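Local coordinates for uncharacterized protein HI_0666 (Haemophilus influenzae, PDB 7CZO) that is of unknown function but, as the N-terminal domain of a HipA toxin, probably takes part in the three-component regulation of a HipBA toxin-antitoxin system, at residues 7-12 and 99-104; 29-34 and 42-47; 63-68 and 85-90. All coordinates share one frame; numbering follows the deposited sequence.

Contact 1. Residues 7-12 and 99-104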
# COMPACT_ATOMS: atom_id res chain seq x y z
N SER A 7 -4.39 2.82 7.45
CA SER A 7 -4.63 1.47 7.05
C SER A 7 -5.37 1.43 5.69
O SER A 7 -6.24 2.26 5.43
CB SER A 7 -5.46 0.80 8.15
OG SER A 7 -5.70 -0.58 7.87
N GLY A 8 -5.03 0.46 4.83
CA GLY A 8 -5.73 0.24 3.55
C GLY A 8 -6.00 -1.24 3.35
O GLY A 8 -5.11 -2.07 3.50
N LYS A 9 -7.25 -1.59 3.06
CA LYS A 9 -7.57 -2.95 2.65
C LYS A 9 -7.05 -3.14 1.22
O LYS A 9 -7.19 -2.27 0.36
CB LYS A 9 -9.08 -3.19 2.64
CG LYS A 9 -9.71 -3.70 3.93
CD LYS A 9 -11.23 -3.47 3.88
CE LYS A 9 -12.06 -4.66 4.37
NZ LYS A 9 -13.15 -5.07 3.43
N VAL A 10 -6.47 -4.31 0.97
CA VAL A 10 -5.81 -4.60 -0.29
C VAL A 10 -6.55 -5.67 -1.02
O VAL A 10 -6.73 -6.78 -0.50
CB VAL A 10 -4.38 -5.06 -0.03
CG1 VAL A 10 -3.76 -5.70 -1.28
CG2 VAL A 10 -3.54 -3.87 0.49
N PHE A 11 -6.97 -5.34 -2.23
CA PHE A 11 -7.70 -6.25 -3.11
C PHE A 11 -6.82 -6.58 -4.33
O PHE A 11 -6.12 -5.71 -4.82
CB PHE A 11 -8.99 -5.58 -3.58
CG PHE A 11 -9.99 -5.35 -2.50
CD1 PHE A 11 -9.95 -4.20 -1.72
CD2 PHE A 11 -10.99 -6.28 -2.25
CE1 PHE A 11 -10.89 -3.98 -0.72
CE2 PHE A 11 -11.94 -6.06 -1.25
CZ PHE A 11 -11.88 -4.90 -0.49
N LEU A 12 -6.88 -7.83 -4.78
CA LEU A 12 -6.19 -8.34 -6.00
C LEU A 12 -7.20 -9.16 -6.88
O LEU A 12 -7.94 -10.01 -6.38
CB LEU A 12 -5.05 -9.22 -5.58
CG LEU A 12 -4.09 -9.71 -6.63
CD1 LEU A 12 -3.52 -8.57 -7.45
CD2 LEU A 12 -2.96 -10.47 -5.93
N VAL A 99 -6.06 -3.22 -6.08
CA VAL A 99 -6.83 -2.09 -5.53
C VAL A 99 -6.73 -1.84 -3.98
O VAL A 99 -6.53 -2.78 -3.20
CB VAL A 99 -8.30 -2.25 -6.00
CG1 VAL A 99 -9.26 -1.39 -5.19
CG2 VAL A 99 -8.43 -1.86 -7.46
N GLN A 100 -6.86 -0.58 -3.53
CA GLN A 100 -6.87 -0.26 -2.08
C GLN A 100 -7.92 0.71 -1.67
O GLN A 100 -7.91 1.84 -2.15
CB GLN A 100 -5.55 0.31 -1.61
CG GLN A 100 -4.47 -0.67 -1.96
CD GLN A 100 -3.14 -0.05 -1.94
OE1 GLN A 100 -2.34 -0.27 -2.84
NE2 GLN A 100 -2.87 0.73 -0.90
N ILE A 101 -8.82 0.24 -0.80
CA ILE A 101 -9.82 1.08 -0.19
C ILE A 101 -9.25 1.38 1.19
O ILE A 101 -8.90 0.49 1.93
CB ILE A 101 -11.27 0.46 -0.18
CG1 ILE A 101 -12.31 1.57 0.09
CG2 ILE A 101 -11.44 -0.67 0.84
CD1 ILE A 101 -13.76 1.09 0.21
N GLN A 102 -9.12 2.66 1.49
CA GLN A 102 -8.77 3.09 2.83
C GLN A 102 -9.75 2.54 3.85
O GLN A 102 -10.96 2.58 3.64
CB GLN A 102 -8.80 4.60 2.89
CG GLN A 102 -8.25 5.13 4.18
CD GLN A 102 -8.05 6.63 4.13
OE1 GLN A 102 -7.68 7.24 5.14
NE2 GLN A 102 -8.29 7.23 2.95
N GLU A 103 -9.20 1.99 4.94
CA GLU A 103 -10.00 1.42 6.01
C GLU A 103 -10.54 2.57 6.81
O GLU A 103 -9.84 3.15 7.66
CB GLU A 103 -9.20 0.48 6.90
CG GLU A 103 -9.34 -0.97 6.50
CD GLU A 103 -8.83 -1.93 7.57
OE1 GLU A 103 -9.32 -3.09 7.60
OE2 GLU A 103 -7.95 -1.55 8.37
N GLU A 104 -11.76 2.94 6.48
CA GLU A 104 -12.50 3.96 7.19
C GLU A 104 -13.83 3.31 7.56
O GLU A 104 -14.34 2.50 6.78
CB GLU A 104 -12.67 5.21 6.30
CG GLU A 104 -11.37 5.59 5.59
CD GLU A 104 -11.22 7.08 5.30
OE1 GLU A 104 -11.20 7.47 4.10
OE2 GLU A 104 -11.08 7.85 6.27

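Contact 2. Residues 29-34 and 42-47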
# COMPACT_ATOMS: atom_id res chain seq x y z
N PHE A 29 2.77 -4.73 5.49
CA PHE A 29 1.87 -5.50 4.68
C PHE A 29 1.68 -6.84 5.33
O PHE A 29 2.66 -7.44 5.77
CB PHE A 29 2.41 -5.69 3.25
CG PHE A 29 1.54 -6.60 2.43
CD1 PHE A 29 0.19 -6.31 2.24
CD2 PHE A 29 2.05 -7.77 1.89
CE1 PHE A 29 -0.65 -7.14 1.53
CE2 PHE A 29 1.22 -8.61 1.18
CZ PHE A 29 -0.13 -8.29 1.00
N SER A 30 0.44 -7.34 5.33
CA SER A 30 0.14 -8.68 5.81
C SER A 30 -1.01 -9.31 5.04
O SER A 30 -1.99 -8.64 4.71
CB SER A 30 -0.23 -8.64 7.30
OG SER A 30 -1.43 -7.90 7.52
N TYR A 31 -0.89 -10.61 4.77
CA TYR A 31 -1.93 -11.37 4.04
C TYR A 31 -3.02 -11.83 5.00
O TYR A 31 -2.73 -12.31 6.07
CB TYR A 31 -1.31 -12.65 3.41
CG TYR A 31 -0.52 -12.45 2.15
CD1 TYR A 31 -1.15 -12.08 0.97
CD2 TYR A 31 0.85 -12.65 2.12
CE1 TYR A 31 -0.45 -11.91 -0.19
CE2 TYR A 31 1.59 -12.45 0.95
CZ TYR A 31 0.92 -12.09 -0.20
OH TYR A 31 1.59 -11.91 -1.40
N ASN A 32 -4.27 -11.72 4.62
CA ASN A 32 -5.32 -12.41 5.37
C ASN A 32 -4.98 -13.87 5.71
O ASN A 32 -4.32 -14.57 4.94
CB ASN A 32 -6.65 -12.34 4.62
CG ASN A 32 -7.27 -10.97 4.72
OD1 ASN A 32 -6.92 -10.19 5.60
ND2 ASN A 32 -8.20 -10.67 3.82
N PRO A 33 -5.42 -14.34 6.88
CA PRO A 33 -5.01 -15.68 7.32
C PRO A 33 -5.59 -16.80 6.46
O PRO A 33 -4.96 -17.85 6.33
CB PRO A 33 -5.53 -15.78 8.74
CG PRO A 33 -6.19 -14.46 9.05
CD PRO A 33 -6.42 -13.74 7.77
N ASP A 34 -6.77 -16.58 5.87
CA ASP A 34 -7.39 -17.58 4.99
C ASP A 34 -7.07 -17.35 3.54
O ASP A 34 -7.74 -17.92 2.68
CB ASP A 34 -8.92 -17.54 5.04
CG ASP A 34 -9.45 -17.37 6.41
OD1 ASP A 34 -9.24 -18.29 7.23
OD2 ASP A 34 -10.09 -16.32 6.62
N LEU A 42 6.44 -11.57 -6.07
CA LEU A 42 7.42 -12.56 -5.61
C LEU A 42 8.13 -12.08 -4.33
O LEU A 42 8.66 -12.92 -3.57
CB LEU A 42 8.40 -13.00 -6.71
CG LEU A 42 9.02 -11.99 -7.68
CD1 LEU A 42 10.01 -11.06 -6.97
CD2 LEU A 42 9.66 -12.75 -8.84
N SER A 43 8.09 -10.77 -4.05
CA SER A 43 8.58 -10.25 -2.75
C SER A 43 7.70 -10.60 -1.55
O SER A 43 8.15 -10.48 -0.42
CB SER A 43 8.73 -8.74 -2.80
OG SER A 43 7.49 -8.13 -3.15
N PHE A 44 6.45 -11.02 -1.82
CA PHE A 44 5.47 -11.32 -0.78
C PHE A 44 4.92 -12.73 -0.91
O PHE A 44 3.76 -12.93 -1.25
CB PHE A 44 4.31 -10.32 -0.83
CG PHE A 44 4.70 -8.90 -0.51
CD1 PHE A 44 5.51 -8.61 0.58
CD2 PHE A 44 4.19 -7.86 -1.26
CE1 PHE A 44 5.85 -7.32 0.89
CE2 PHE A 44 4.52 -6.55 -0.96
CZ PHE A 44 5.35 -6.28 0.12
N PRO A 45 5.75 -13.73 -0.61
CA PRO A 45 5.21 -15.07 -0.46
C PRO A 45 4.27 -15.19 0.75
O PRO A 45 4.57 -14.70 1.83
CB PRO A 45 6.45 -15.93 -0.23
CG PRO A 45 7.62 -15.08 -0.64
CD PRO A 45 7.21 -13.66 -0.42
N ILE A 46 3.18 -15.90 0.54
CA ILE A 46 2.14 -16.06 1.55
C ILE A 46 2.61 -16.63 2.87
O ILE A 46 2.05 -16.30 3.91
CB ILE A 46 1.04 -16.98 0.98
CG1 ILE A 46 0.57 -16.39 -0.37
CG2 ILE A 46 -0.07 -17.21 2.00
CD1 ILE A 46 -0.89 -16.54 -0.72
N GLU A 47 3.67 -17.44 2.83
CA GLU A 47 4.17 -18.15 4.02
C GLU A 47 5.01 -17.25 4.91
O GLU A 47 5.27 -17.60 6.06
CB GLU A 47 5.00 -19.35 3.62
CG GLU A 47 4.23 -20.40 2.81
CD GLU A 47 3.99 -20.02 1.33
OE1 GLU A 47 3.01 -20.57 0.77
OE2 GLU A 47 4.77 -19.20 0.74

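Contact 3. Residues 63-68 and 85-90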
# COMPACT_ATOMS: atom_id res chain seq x y z
N LEU A 63 3.84 0.94 -7.68
CA LEU A 63 2.47 1.14 -8.20
C LEU A 63 2.13 2.59 -8.41
O LEU A 63 1.12 2.91 -9.00
CB LEU A 63 1.41 0.56 -7.24
CG LEU A 63 1.54 -0.93 -6.91
CD1 LEU A 63 0.35 -1.54 -6.19
CD2 LEU A 63 1.78 -1.71 -8.18
N VAL A 64 2.95 3.48 -7.91
CA VAL A 64 2.70 4.90 -8.07
C VAL A 64 3.03 5.32 -9.53
O VAL A 64 4.14 5.07 -10.01
CB VAL A 64 3.55 5.69 -7.08
CG1 VAL A 64 3.35 7.19 -7.29
CG2 VAL A 64 3.17 5.29 -5.66
N PRO A 65 2.08 5.95 -10.22
CA PRO A 65 2.39 6.25 -11.62
C PRO A 65 3.50 7.28 -11.78
O PRO A 65 3.54 8.28 -11.06
CB PRO A 65 1.05 6.79 -12.17
CG PRO A 65 0.01 6.28 -11.24
CD PRO A 65 0.69 6.32 -9.89
N GLU A 66 4.38 7.00 -12.74
CA GLU A 66 5.42 7.92 -13.19
C GLU A 66 4.89 9.30 -13.29
O GLU A 66 5.38 10.21 -12.66
CB GLU A 66 5.90 7.49 -14.56
CG GLU A 66 6.95 6.40 -14.47
CD GLU A 66 7.26 5.77 -15.80
OE1 GLU A 66 6.88 6.37 -16.85
OE2 GLU A 66 7.88 4.68 -15.79
N GLY A 67 3.82 9.44 -14.05
CA GLY A 67 3.15 10.69 -14.22
C GLY A 67 2.97 11.54 -12.99
O GLY A 67 3.06 12.77 -13.07
N TRP A 68 2.68 10.93 -11.85
CA TRP A 68 2.44 11.69 -10.62
C TRP A 68 3.76 12.07 -9.95
O TRP A 68 3.86 13.08 -9.26
CB TRP A 68 1.61 10.85 -9.67
CG TRP A 68 1.38 11.45 -8.35
CD1 TRP A 68 0.35 12.25 -8.00
CD2 TRP A 68 2.15 11.26 -7.17
NE1 TRP A 68 0.44 12.59 -6.68
CE2 TRP A 68 1.54 11.98 -6.14
CE3 TRP A 68 3.30 10.52 -6.88
CZ2 TRP A 68 2.04 12.02 -4.84
CZ3 TRP A 68 3.81 10.56 -5.58
CH2 TRP A 68 3.17 11.31 -4.58
N PHE A 85 2.38 6.62 0.19
CA PHE A 85 1.36 5.81 0.85
C PHE A 85 0.05 6.56 0.82
O PHE A 85 -1.00 5.95 0.73
CB PHE A 85 1.75 5.48 2.30
CG PHE A 85 0.73 4.61 3.02
CD1 PHE A 85 0.59 3.29 2.69
CD2 PHE A 85 -0.07 5.13 4.01
CE1 PHE A 85 -0.33 2.48 3.33
CE2 PHE A 85 -0.99 4.31 4.66
CZ PHE A 85 -1.12 2.98 4.33
N ARG A 86 0.09 7.88 0.90
CA ARG A 86 -1.16 8.64 0.85
C ARG A 86 -1.77 8.52 -0.57
O ARG A 86 -2.95 8.31 -0.72
CB ARG A 86 -0.92 10.10 1.24
CG ARG A 86 -2.11 10.79 1.88
CD ARG A 86 -1.83 12.28 2.21
NE ARG A 86 -0.41 12.61 2.45
CZ ARG A 86 0.31 12.25 3.51
NH1 ARG A 86 -0.21 11.52 4.50
NH2 ARG A 86 1.60 12.61 3.59
N PHE A 87 -0.94 8.62 -1.60
CA PHE A 87 -1.43 8.52 -2.95
C PHE A 87 -2.06 7.16 -3.14
O PHE A 87 -3.21 7.04 -3.58
CB PHE A 87 -0.31 8.69 -3.93
CG PHE A 87 -0.71 8.39 -5.32
CD1 PHE A 87 -1.10 9.39 -6.17
CD2 PHE A 87 -0.72 7.09 -5.77
CE1 PHE A 87 -1.50 9.11 -7.46
CE2 PHE A 87 -1.12 6.78 -7.07
CZ PHE A 87 -1.51 7.80 -7.91
N LEU A 88 -1.34 6.11 -2.74
CA LEU A 88 -1.94 4.77 -2.81
C LEU A 88 -3.33 4.75 -2.20
O LEU A 88 -4.24 4.19 -2.79
CB LEU A 88 -1.03 3.69 -2.17
CG LEU A 88 0.26 3.56 -3.00
CD1 LEU A 88 1.22 2.61 -2.33
CD2 LEU A 88 -0.04 3.16 -4.44
N LEU A 89 -3.49 5.40 -1.05
CA LEU A 89 -4.78 5.41 -0.36
C LEU A 89 -5.81 6.28 -1.05
O LEU A 89 -6.97 5.89 -1.13
CB LEU A 89 -4.62 5.89 1.06
CG LEU A 89 -3.95 4.93 2.05
CD1 LEU A 89 -3.79 5.66 3.39
CD2 LEU A 89 -4.80 3.70 2.21
N ASN A 90 -5.40 7.42 -1.59
CA ASN A 90 -6.34 8.27 -2.31
C ASN A 90 -6.74 7.84 -3.68
O ASN A 90 -7.74 8.34 -4.17
CB ASN A 90 -5.79 9.67 -2.46
CG ASN A 90 -5.57 10.35 -1.12
OD1 ASN A 90 -6.28 10.05 -0.14
ND2 ASN A 90 -4.56 11.23 -1.06

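Contact 1. Residues 7-12 and 99-104
Strand 7-12 runs antiparallel to residues 99-102 of strand 98-102, their axes approaching to 4.5 Å with 148° between their directions. Lys9 faces Ile101 and Phe11 faces Val99 in hydrogen-bonded pairs, while Gly8-Gln102 and Val10-Gln100 form the non-hydrogen-bonded pairs between and beyond them. The Phe11-Val99 end is the straighter: Phe11 N donates to Val99 O at 2.8 Å, with 177° at the hydrogen, and Val99 N returns a bond to Phe11 O. At the middle pair, Lys9 N reaches Ile101 O at 2.9 Å, but the angle at the hydrogen is 139°. Past the end of the strand, Glu103 N still bonds to Ser7 O at 3.0 Å, the donor standing above the carbonyl plane.

One face carries Lys9, Phe11, Val99 and Ile101. The Phe11 ring lies alongside Ile101 and touches it with CE1, 3.7 Å from Ile101 CG2; that methyl, held in the crowded position between backbone N and carbonyl carbon, also packs on Lys9 CB. On the other face, Val10 CG2 lies beside Gln100 CG at 4.1 Å. At the end of the pairing, the Ser7 hydroxyl, anti to its backbone N, donates to Glu103 OE2. It meets the carboxylate from above its plane, and the extended Glu103 chain crosses Lys9 with Glu103 OE1 3.7 Å from Lys9 CG. Arg21 binds both partners, through a salt bridge to Glu103 and a hydrogen bond to Ser7, which would probably stabilise the carboxylate as an anion.

Strand 98-102 is an outermost strand of this antiparallel sheet. Strand 15-22 flanks 7-12 on its other side, bonding to Gly8 and Val10 through the backbone, and Leu89 of helix 82-91 packs on the face that bears Gly8 and Gln102.

Contact 2. Residues 29-34 and 42-47
The ring of Tyr31 is covered on both faces: Phe29 CE2 stands 3.7 Å above one, over the centre, and Ile46 CG1 lies over the opposite face, offset toward the rim. Phe44 meets the edge of the same ring with its carbonyl group. Its own ring takes Phe29 CD2 over the middle of one face, while Ser43 OG lies near the rim of the other. The rings of Phe29 and Phe44 are inclined at 49° with centroids 4.7 Å apart, so they cross obliquely. Both Phe29 and Tyr31 belong to strand 27-31 and, two residues apart, send their side chains toward the irregular 42-47 segment, which leads on to edge strand 51-53 of the antiparallel sheet. At its tip the phenol meets a backbone carbonyl: Tyr31 OH donates to Phe44 O at 2.4 Å, in the carbonyl plane and on a lone pair. Leu40 N is also hydrogen-bonded to this hydroxyl, so two backbone groups fix the end of the ring. Around the aromatic group, Phe57 meets the Phe44 ring edge-to-face, and Phe60, in helix 58-62, meets Phe29.

Contact 3. Residues 63-68 and 85-90
Helix 82-91 receives the connection between two short helices, 58-62 and 66-70, against one of its sides; the chain passes through Val64 to Pro65, which occupies the N-cap position of the second helix. Phe87 is the centre of the contact. Its CG is anti to the backbone N (chi1 171°), and the ring reaches out from the helix to lie against both Pro65 and Trp68.

Trp68, likewise with CG anti to its backbone N (chi1 176°), extends from the opposite direction, so the two side chains meet tip to tip. Phe87 CD1 lies over one face of the indole toward its rim, 3.6 Å from Trp68 NE1, and the five-membered ring is turned 48° from the phenyl plane. The far end of the phenyl ring belongs to the proline: Pro65 CD is 3.3 Å from Phe87 CZ. The next residue, Leu88, brings the end of its side chain nearer to the connection, where its CD2 touches both Val64 CG2 at 4.0 Å and Leu63 CB at 4.1 Å. Apolar and aromatic groups make most of the contact, and no hydrogen bond crosses it.

Met84 of helix 82-91 also touches Val64 and Trp68, and Phe85 points away from this side to pack on strand 15-22. The arrangement is that of an alpha+beta domain, with helix 82-91 set between an antiparallel sheet and the 63-68 connection.

Contacts 2 and 3 both lie within the stretch of chain closed by contact 1, one after the other along the sequence. Contacts 1 and 2 reach the same antiparallel sheet, with centres 15 Å apart and no direct touch. Contact 3 meets contact 1 directly: Leu89 CD2 packs 3.8 Å from Gly8 CA, and Gln100 NE2 lies 3.7 Å from Leu88 CB, so helix 82-91 rests on the sheet face bearing Gly8 and Gln100 before the chain continues into strand 98-102. Contacts 2 and 3 lie on opposite sides of the chain's centre, their centres about 22 Å apart, and do not touch, their nearest atoms being about 8 Å apart.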